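Long-range contacts in response regulator (PDB 3HDV), which probably acts as a two-component response regulator, this chain being the receiver domain that takes up a phosphoryl group on an aspartate to pass on a signal: residues Leu11-Asn16 with Val35-Ala40; Gly54-Asp59 with Leu82-Val87; Val4-Leu9 with Gln50-Leu55. All blocks are in the same frame, centred on the assembly; numbering follows the deposited sequence.

Interaction 1 (Leu11-Asn16 with Val35-Ala40); sequences LVVDDN and VGADGA
Val12 and Asp14 meet Val35 and Ala37 through their flat peptide groups: Val12 N donates to Val35 O, Ala37 N to Val12 O and Asp14 N to Ala37 O. Next to them the Asp14 carboxylate is met from above, Asn16 N standing 69° out of its plane to bond OD1 in an Asx turn. The three bonds make a parallel ladder between strands 9-13 and 33-37, the two strands of a beta-alpha-beta unit whose connection is helix 17-29, in the CheY-like receiver fold. The Val12 N to Val35 O bond is the shortest of the three, at 2.7 Å. Leu11, Val13, Val35 and Ala37 present their side chains on one face of the sheet, under helix 40-49. Leu11 CG is anti to the backbone N (chi1 174°), and its CD1 lies against Val35 CG2 (4.0 Å) and Ala37 CB (3.9 Å); Val13 CG2 lies 4.2 Å from Ala37 CB. Val12 turns to the other face, onto Arg20, Leu23 and Leu27 of helix 17-29; its partner Gly36 has no side chain to add there. Asp14 OD2 is held by Asn19 and Asp15 OD2 by Gln63 N. Related receivers use an acidic pair at this place to hold magnesium. Past the strand ends the two segments still touch, with Val13 CG1 3.8 Å from Gly39 O and Asp15 CB 3.4 Å from Asp38 O.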
loop_
_atom_site.group_PDB
_atom_site.type_symbol
_atom_site.label_atom_id
_atom_site.label_comp_id
_atom_site.label_asym_id
_atom_site.label_seq_id
_atom_site.Cartn_x
_atom_site.Cartn_y
_atom_site.Cartn_z
ATOM N N LEU B 11 -13.729 0.067 -2.531
ATOM C CA LEU B 11 -13.519 0.265 -1.094
ATOM C C LEU B 11 -12.514 -0.793 -0.591
ATOM O O LEU B 11 -12.754 -1.985 -0.682
ATOM C CB LEU B 11 -14.808 0.030 -0.340
ATOM C CG LEU B 11 -14.773 0.050 1.197
ATOM C CD1 LEU B 11 -14.443 1.453 1.730
ATOM C CD2 LEU B 11 -16.177 -0.428 1.700
ATOM N N VAL B 12 -11.429 -0.350 -0.001
ATOM C CA VAL B 12 -10.438 -1.293 0.548
ATOM C C VAL B 12 -10.589 -1.344 2.066
ATOM O O VAL B 12 -10.396 -0.340 2.738
ATOM C CB VAL B 12 -9.011 -0.819 0.223
ATOM C CG1 VAL B 12 -7.957 -1.757 0.917
ATOM C CG2 VAL B 12 -8.788 -0.801 -1.330
ATOM N N VAL B 13 -10.880 -2.514 2.610
ATOM C CA VAL B 13 -11.112 -2.618 4.042
ATOM C C VAL B 13 -9.960 -3.416 4.678
ATOM O O VAL B 13 -9.742 -4.568 4.327
ATOM C CB VAL B 13 -12.455 -3.354 4.315
ATOM C CG1 VAL B 13 -12.761 -3.501 5.822
ATOM C CG2 VAL B 13 -13.585 -2.714 3.481
ATOM N N ASP B 14 -9.276 -2.792 5.634
ATOM C CA ASP B 14 -8.195 -3.448 6.363
ATOM C C ASP B 14 -7.892 -2.666 7.621
ATOM O O ASP B 14 -7.841 -1.422 7.594
ATOM C CB ASP B 14 -6.957 -3.476 5.441
ATOM C CG ASP B 14 -5.849 -4.369 5.968
ATOM O OD1 ASP B 14 -5.913 -4.836 7.140
ATOM O OD2 ASP B 14 -4.931 -4.591 5.166
ATOM N N ASP B 15 -7.643 -3.353 8.740
ATOM C CA ASP B 15 -7.274 -2.599 9.934
ATOM C C ASP B 15 -5.784 -2.243 9.937
ATOM O O ASP B 15 -5.314 -1.456 10.737
ATOM C CB ASP B 15 -7.787 -3.281 11.221
ATOM C CG ASP B 15 -7.162 -4.660 11.471
ATOM O OD1 ASP B 15 -6.519 -5.196 10.572
ATOM O OD2 ASP B 15 -7.310 -5.220 12.591
ATOM N N ASN B 16 -5.032 -2.826 9.009
ATOM C CA ASN B 16 -3.627 -2.442 8.804
ATOM C C ASN B 16 -3.550 -1.243 7.859
ATOM O O ASN B 16 -3.714 -1.419 6.636
ATOM C CB ASN B 16 -2.880 -3.684 8.299
ATOM C CG ASN B 16 -1.423 -3.455 7.977
ATOM O OD1 ASN B 16 -0.892 -2.332 7.835
ATOM N ND2 ASN B 16 -0.744 -4.584 7.833
ATOM N N VAL B 35 -11.040 3.974 -1.945
ATOM C CA VAL B 35 -11.119 4.620 -0.629
ATOM C C VAL B 35 -10.942 3.530 0.397
ATOM O O VAL B 35 -11.082 2.367 0.054
ATOM C CB VAL B 35 -12.462 5.338 -0.401
ATOM C CG1 VAL B 35 -12.480 6.660 -1.242
ATOM C CG2 VAL B 35 -13.655 4.433 -0.754
ATOM N N GLY B 36 -10.613 3.896 1.628
ATOM C CA GLY B 36 -10.273 2.896 2.640
ATOM C C GLY B 36 -11.161 2.966 3.845
ATOM O O GLY B 36 -11.592 4.063 4.220
ATOM N N ALA B 37 -11.428 1.813 4.433
ATOM C CA ALA B 37 -12.171 1.689 5.707
ATOM C C ALA B 37 -11.299 0.851 6.633
ATOM O O ALA B 37 -10.657 -0.134 6.172
ATOM C CB ALA B 37 -13.475 0.955 5.480
ATOM N N ASP B 38 -11.279 1.192 7.927
ATOM C CA ASP B 38 -10.373 0.527 8.860
ATOM C C ASP B 38 -10.954 -0.656 9.586
ATOM O O ASP B 38 -10.333 -1.194 10.537
ATOM C CB ASP B 38 -9.749 1.548 9.826
ATOM C CG ASP B 38 -10.741 2.068 10.902
ATOM O OD1 ASP B 38 -11.944 1.671 10.926
ATOM O OD2 ASP B 38 -10.269 2.903 11.741
ATOM N N GLY B 39 -12.117 -1.110 9.150
ATOM C CA GLY B 39 -12.754 -2.280 9.764
ATOM C C GLY B 39 -14.194 -2.401 9.317
ATOM O O GLY B 39 -14.640 -1.601 8.472
ATOM N N ALA B 40 -14.927 -3.387 9.855
ATOM C CA ALA B 40 -16.280 -3.666 9.389
ATOM C C ALA B 40 -17.269 -2.466 9.576
ATOM O O ALA B 40 -18.048 -2.157 8.680
ATOM C CB ALA B 40 -16.827 -4.926 10.028
#

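Interaction 2 (Gly54-Asp59 with Leu82-Val87); sequences GLMITD and LSIIVV
Met56, present as selenomethionine, and Ile84 pack side by side and point the same way, on the face of the sheet under helix 67-75. A bend at chi3 (75°) brings Met56 CE against Ile84, 3.8 Å from its CD1 and equally close to its CG2. Further along this face Thr58 and Val86 meet through their CG2 methyls. On the reverse face, under helix 114-124, Leu55 and Ile85 lie aslant to one another: Leu55 CD1 is 3.9 Å from Ile85 CD1 and also presses on Ser83 O at 3.4 Å. Ile57 CG2 then touches Val87 CG2 (3.8 Å), the two side chains running alongside each other. Four backbone bonds hold the strands in parallel register, from Met56 N to Ser83 O through to Val87 N and Thr58 O, and Met56 O and Ile85 O each take both an N-H and a CA-H.

The start of the pair is looser. Gly54 is exposed, and its O is linked to Ser83 N by a water, which donates to Gly54 O (2.6 Å) and accepts from Ser83 N (3.0 Å). Leu82 lays CD1 near the Gly54-Leu55 peptide and CD2 4.0 Å from Met56 CB, and Ser83 OG is bonded to Glu124. At the far end Asp59, the predicted phosphorylation site, is buried, its CA-H directed at Val87 O and its OD1 gripped by the N-H groups of Arg61 and Gly89. Such a central parallel pair, joined by a beta-alpha-beta crossover and carrying the acceptor aspartate at the C-terminal edge of the sheet, is typical of receiver domains.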
loop_
_atom_site.group_PDB
_atom_site.type_symbol
_atom_site.label_atom_id
_atom_site.label_comp_id
_atom_site.label_asym_id
_atom_site.label_seq_id
_atom_site.Cartn_x
_atom_site.Cartn_y
_atom_site.Cartn_z
ATOM N N GLY B 54 -18.413 0.303 -6.192
ATOM C CA GLY B 54 -18.916 -0.875 -6.931
ATOM C C GLY B 54 -18.215 -2.176 -6.598
ATOM O O GLY B 54 -18.617 -3.255 -7.090
ATOM N N LEU B 55 -17.176 -2.093 -5.754
ATOM C CA LEU B 55 -16.412 -3.302 -5.388
ATOM C C LEU B 55 -15.756 -3.091 -4.035
ATOM O O LEU B 55 -15.284 -2.016 -3.743
ATOM C CB LEU B 55 -15.332 -3.636 -6.475
ATOM C CG LEU B 55 -14.249 -4.714 -6.283
ATOM C CD1 LEU B 55 -14.846 -6.108 -6.216
ATOM C CD2 LEU B 55 -13.312 -4.693 -7.452
HETATM N N MSE B 56 -15.707 -4.143 -3.223
HETATM C CA MSE B 56 -14.978 -4.034 -1.969
HETATM C C MSE B 56 -13.907 -5.136 -1.901
HETATM O O MSE B 56 -14.189 -6.296 -2.194
HETATM C CB MSE B 56 -15.949 -4.216 -0.823
HETATM C CG MSE B 56 -15.368 -3.928 0.523
HETATM SE SE MSE B 56 -16.662 -4.384 1.938
HETATM C CE MSE B 56 -16.545 -6.350 1.926
ATOM N N ILE B 57 -12.720 -4.743 -1.477
ATOM C CA ILE B 57 -11.634 -5.665 -1.151
ATOM C C ILE B 57 -11.477 -5.695 0.362
ATOM O O ILE B 57 -11.329 -4.652 0.975
ATOM C CB ILE B 57 -10.281 -5.243 -1.787
ATOM C CG1 ILE B 57 -10.435 -5.249 -3.321
ATOM C CG2 ILE B 57 -9.112 -6.214 -1.300
ATOM C CD1 ILE B 57 -9.316 -4.565 -4.009
ATOM N N THR B 58 -11.515 -6.883 0.949
ATOM C CA THR B 58 -11.378 -7.009 2.384
ATOM C C THR B 58 -10.437 -8.115 2.868
ATOM O O THR B 58 -10.305 -9.163 2.235
ATOM C CB THR B 58 -12.773 -7.159 3.088
ATOM O OG1 THR B 58 -12.603 -7.025 4.504
ATOM C CG2 THR B 58 -13.383 -8.526 2.817
ATOM N N ASP B 59 -9.759 -7.848 3.986
ATOM C CA ASP B 59 -9.078 -8.917 4.779
ATOM C C ASP B 59 -10.164 -9.629 5.602
ATOM O O ASP B 59 -11.295 -9.105 5.770
ATOM C CB ASP B 59 -7.962 -8.312 5.670
ATOM C CG ASP B 59 -6.886 -9.348 6.099
ATOM O OD1 ASP B 59 -7.111 -10.590 6.063
ATOM O OD2 ASP B 59 -5.814 -8.921 6.514
ATOM N N LEU B 82 -23.305 -6.643 -3.730
ATOM C CA LEU B 82 -21.961 -6.048 -3.793
ATOM C C LEU B 82 -20.875 -7.082 -4.165
ATOM O O LEU B 82 -20.761 -8.130 -3.525
ATOM C CB LEU B 82 -21.586 -5.400 -2.464
ATOM C CG LEU B 82 -20.195 -4.731 -2.385
ATOM C CD1 LEU B 82 -20.107 -3.444 -3.207
ATOM C CD2 LEU B 82 -19.897 -4.429 -0.929
ATOM N N SER B 83 -20.126 -6.770 -5.211
ATOM C CA SER B 83 -18.937 -7.529 -5.571
ATOM C C SER B 83 -17.857 -7.445 -4.482
ATOM O O SER B 83 -17.453 -6.359 -4.102
ATOM C CB SER B 83 -18.366 -6.920 -6.829
ATOM O OG SER B 83 -19.190 -7.315 -7.884
ATOM N N ILE B 84 -17.381 -8.597 -4.031
ATOM C CA ILE B 84 -16.398 -8.641 -2.955
ATOM C C ILE B 84 -15.276 -9.584 -3.360
ATOM O O ILE B 84 -15.523 -10.709 -3.813
ATOM C CB ILE B 84 -17.052 -9.101 -1.643
ATOM C CG1 ILE B 84 -18.135 -8.098 -1.230
ATOM C CG2 ILE B 84 -16.028 -9.277 -0.483
ATOM C CD1 ILE B 84 -18.910 -8.614 -0.025
ATOM N N ILE B 85 -14.051 -9.091 -3.205
ATOM C CA ILE B 85 -12.831 -9.879 -3.385
ATOM C C ILE B 85 -12.169 -9.932 -1.964
ATOM O O ILE B 85 -11.955 -8.908 -1.317
ATOM C CB ILE B 85 -11.856 -9.238 -4.388
ATOM C CG1 ILE B 85 -12.431 -9.221 -5.805
ATOM C CG2 ILE B 85 -10.442 -9.994 -4.334
ATOM C CD1 ILE B 85 -11.655 -8.341 -6.743
ATOM N N VAL B 86 -11.909 -11.142 -1.490
ATOM C CA VAL B 86 -11.222 -11.366 -0.202
ATOM C C VAL B 86 -9.722 -11.469 -0.488
ATOM O O VAL B 86 -9.305 -12.227 -1.387
ATOM C CB VAL B 86 -11.771 -12.604 0.481
ATOM C CG1 VAL B 86 -10.868 -13.054 1.694
ATOM C CG2 VAL B 86 -13.268 -12.282 0.976
ATOM N N VAL B 87 -8.948 -10.660 0.223
ATOM C CA VAL B 87 -7.479 -10.811 0.286
ATOM C C VAL B 87 -7.066 -11.088 1.729
ATOM O O VAL B 87 -6.982 -10.165 2.539
ATOM C CB VAL B 87 -6.748 -9.627 -0.376
ATOM C CG1 VAL B 87 -5.211 -9.864 -0.366
ATOM C CG2 VAL B 87 -7.234 -9.477 -1.893
HETATM O O HOH W 1 -20.926 -4.437 -6.835
#

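Interaction 3 (Val4-Leu9 with Gln50-Leu55); sequences VAARPL and QKRIGL
Arg52 reaches across the chain leading into the first strand, and its guanidinium lies with one face over Leu9, whose CB stands 4.0 Å above the centre of the plane. At the edge of the same group Arg52 NE donates to Arg7 O (3.0 Å), which lies near the guanidinium plane, although the donor sits 44° above the plane of that carbonyl. Arg7 and Arg52 pass aslant, their guanidinium planes 75° apart, with Arg7 NE and Arg52 NH2, both donors, at 3.3 Å. The repulsion expected between these like charges is probably eased by Asp33, which forms a salt bridge with Arg52 NH2 and a long, weak ion pair with Arg7 NH2. Leu9 fills the middle of the contact: its CD2 reaches Gln50 CG at 3.6 Å, the side chains crossing at about a right angle, and Ile53 CG1 at 3.7 Å. Gln50 opens a type I turn, within which its OE1 accepts a long bond from the backbone N of Arg52. Leu9 O accepts from Gly54 N (2.9 Å), joining the starts of the neighbouring inner strands 9-13 and 53-58. The contact thus lies where the N-terminal segment meets the turn between helix 40-49 and strand 53-58: Leu9 also packs on Val35 of strand 33-37, Ile53 on Tyr46 and Leu47 of helix 40-49, and Pro8 on Leu125 beyond helix 114-124.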
loop_
_atom_site.group_PDB
_atom_site.type_symbol
_atom_site.label_atom_id
_atom_site.label_comp_id
_atom_site.label_asym_id
_atom_site.label_seq_id
_atom_site.Cartn_x
_atom_site.Cartn_y
_atom_site.Cartn_z
ATOM N N VAL B 4 -24.568 4.805 -19.167
ATOM C CA VAL B 4 -23.110 4.956 -18.937
ATOM C C VAL B 4 -22.767 4.714 -17.434
ATOM O O VAL B 4 -23.403 5.277 -16.536
ATOM C CB VAL B 4 -22.583 6.336 -19.457
ATOM C CG1 VAL B 4 -21.113 6.594 -19.069
ATOM C CG2 VAL B 4 -22.745 6.419 -20.973
ATOM N N ALA B 5 -21.809 3.832 -17.181
ATOM C CA ALA B 5 -21.373 3.537 -15.793
ATOM C C ALA B 5 -20.818 4.778 -15.072
ATOM O O ALA B 5 -20.125 5.615 -15.671
ATOM C CB ALA B 5 -20.338 2.397 -15.780
ATOM N N ALA B 6 -21.140 4.901 -13.783
ATOM C CA ALA B 6 -20.511 5.918 -12.937
ATOM C C ALA B 6 -19.034 5.570 -12.875
ATOM O O ALA B 6 -18.650 4.431 -13.121
ATOM C CB ALA B 6 -21.137 5.919 -11.529
ATOM N N ARG B 7 -18.188 6.550 -12.622
ATOM C CA ARG B 7 -16.750 6.234 -12.534
ATOM C C ARG B 7 -16.521 5.135 -11.425
ATOM O O ARG B 7 -17.136 5.190 -10.379
ATOM C CB ARG B 7 -15.933 7.499 -12.277
ATOM C CG ARG B 7 -14.404 7.262 -12.380
ATOM C CD ARG B 7 -13.592 8.567 -12.461
ATOM N NE ARG B 7 -13.545 9.259 -11.175
ATOM C CZ ARG B 7 -13.918 10.525 -10.984
ATOM N NH1 ARG B 7 -14.349 11.258 -12.017
ATOM N NH2 ARG B 7 -13.839 11.065 -9.764
ATOM N N PRO B 8 -15.699 4.111 -11.705
ATOM C CA PRO B 8 -15.493 3.052 -10.698
ATOM C C PRO B 8 -14.893 3.610 -9.383
ATOM O O PRO B 8 -14.054 4.504 -9.425
ATOM C CB PRO B 8 -14.482 2.088 -11.377
ATOM C CG PRO B 8 -14.558 2.398 -12.846
ATOM C CD PRO B 8 -14.914 3.866 -12.938
ATOM N N LEU B 9 -15.391 3.102 -8.257
ATOM C CA LEU B 9 -14.803 3.309 -6.938
ATOM C C LEU B 9 -14.661 1.960 -6.166
ATOM O O LEU B 9 -15.646 1.222 -6.024
ATOM C CB LEU B 9 -15.645 4.317 -6.149
ATOM C CG LEU B 9 -15.242 4.699 -4.725
ATOM C CD1 LEU B 9 -13.840 5.357 -4.813
ATOM C CD2 LEU B 9 -16.298 5.672 -4.187
ATOM N N GLN B 50 -21.922 6.233 0.424
ATOM C CA GLN B 50 -21.249 6.423 -0.847
ATOM C C GLN B 50 -21.612 5.304 -1.821
ATOM O O GLN B 50 -20.925 4.270 -1.925
ATOM C CB GLN B 50 -19.737 6.579 -0.635
ATOM C CG GLN B 50 -18.915 6.628 -1.926
ATOM C CD GLN B 50 -19.279 7.815 -2.821
ATOM O OE1 GLN B 50 -20.327 7.811 -3.500
ATOM N NE2 GLN B 50 -18.433 8.843 -2.809
ATOM N N LYS B 51 -22.683 5.556 -2.583
ATOM C CA LYS B 51 -23.299 4.601 -3.501
ATOM C C LYS B 51 -22.451 4.283 -4.700
ATOM O O LYS B 51 -22.708 3.304 -5.394
ATOM C CB LYS B 51 -24.674 5.145 -3.997
ATOM C CG LYS B 51 -25.732 5.320 -2.903
ATOM C CD LYS B 51 -26.289 3.966 -2.452
ATOM C CE LYS B 51 -25.523 3.353 -1.264
ATOM N NZ LYS B 51 -26.328 3.438 0.017
ATOM N N ARG B 52 -21.473 5.137 -4.968
ATOM C CA ARG B 52 -20.546 4.927 -6.063
ATOM C C ARG B 52 -19.625 3.680 -5.898
ATOM O O ARG B 52 -19.123 3.118 -6.896
ATOM C CB ARG B 52 -19.719 6.185 -6.249
ATOM C CG ARG B 52 -19.107 6.359 -7.622
ATOM C CD ARG B 52 -18.340 7.740 -7.738
ATOM N NE ARG B 52 -17.057 7.488 -8.376
ATOM C CZ ARG B 52 -15.871 7.904 -7.955
ATOM N NH1 ARG B 52 -15.756 8.704 -6.882
ATOM N NH2 ARG B 52 -14.788 7.536 -8.652
ATOM N N ILE B 53 -19.396 3.241 -4.663
ATOM C CA ILE B 53 -18.585 2.021 -4.442
ATOM C C ILE B 53 -19.172 0.845 -5.240
ATOM O O ILE B 53 -20.311 0.433 -5.017
ATOM C CB ILE B 53 -18.454 1.680 -2.945
ATOM C CG1 ILE B 53 -17.751 2.846 -2.214
ATOM C CG2 ILE B 53 -17.789 0.267 -2.747
ATOM C CD1 ILE B 53 -17.899 2.728 -0.695
ATOM N N GLY B 54 -18.413 0.303 -6.192
ATOM C CA GLY B 54 -18.916 -0.875 -6.931
ATOM C C GLY B 54 -18.215 -2.176 -6.598
ATOM O O GLY B 54 -18.617 -3.255 -7.090
ATOM N N LEU B 55 -17.176 -2.093 -5.754
ATOM C CA LEU B 55 -16.412 -3.302 -5.388
ATOM C C LEU B 55 -15.756 -3.091 -4.035
ATOM O O LEU B 55 -15.284 -2.016 -3.743
ATOM C CB LEU B 55 -15.332 -3.636 -6.475
ATOM C CG LEU B 55 -14.249 -4.714 -6.283
ATOM C CD1 LEU B 55 -14.846 -6.108 -6.216
ATOM C CD2 LEU B 55 -13.312 -4.693 -7.452
#

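Overall arrangement
All three contacts belong to one parallel sheet, in which strands 33-37, 9-13, 53-58 and 83-88 follow one another across the receiver domain. Interaction 1 joins the first two, interaction 2 the last two, and their centres lie about 10 Å apart; Val13 N and Leu11 N probably bond to Ile57 O and Leu55 O between them. Interaction 3, about 17 Å from interaction 1 and 13 Å from interaction 2 between centres, lies at the N-terminal ends of strands 9-13 and 53-58 and shares Gly54 and Leu55 with interaction 2. Along the chain it spans interaction 1, while interaction 2 starts where it finishes. Asp14, Asp15 and Asp59 gather at the other, C-terminal strand ends.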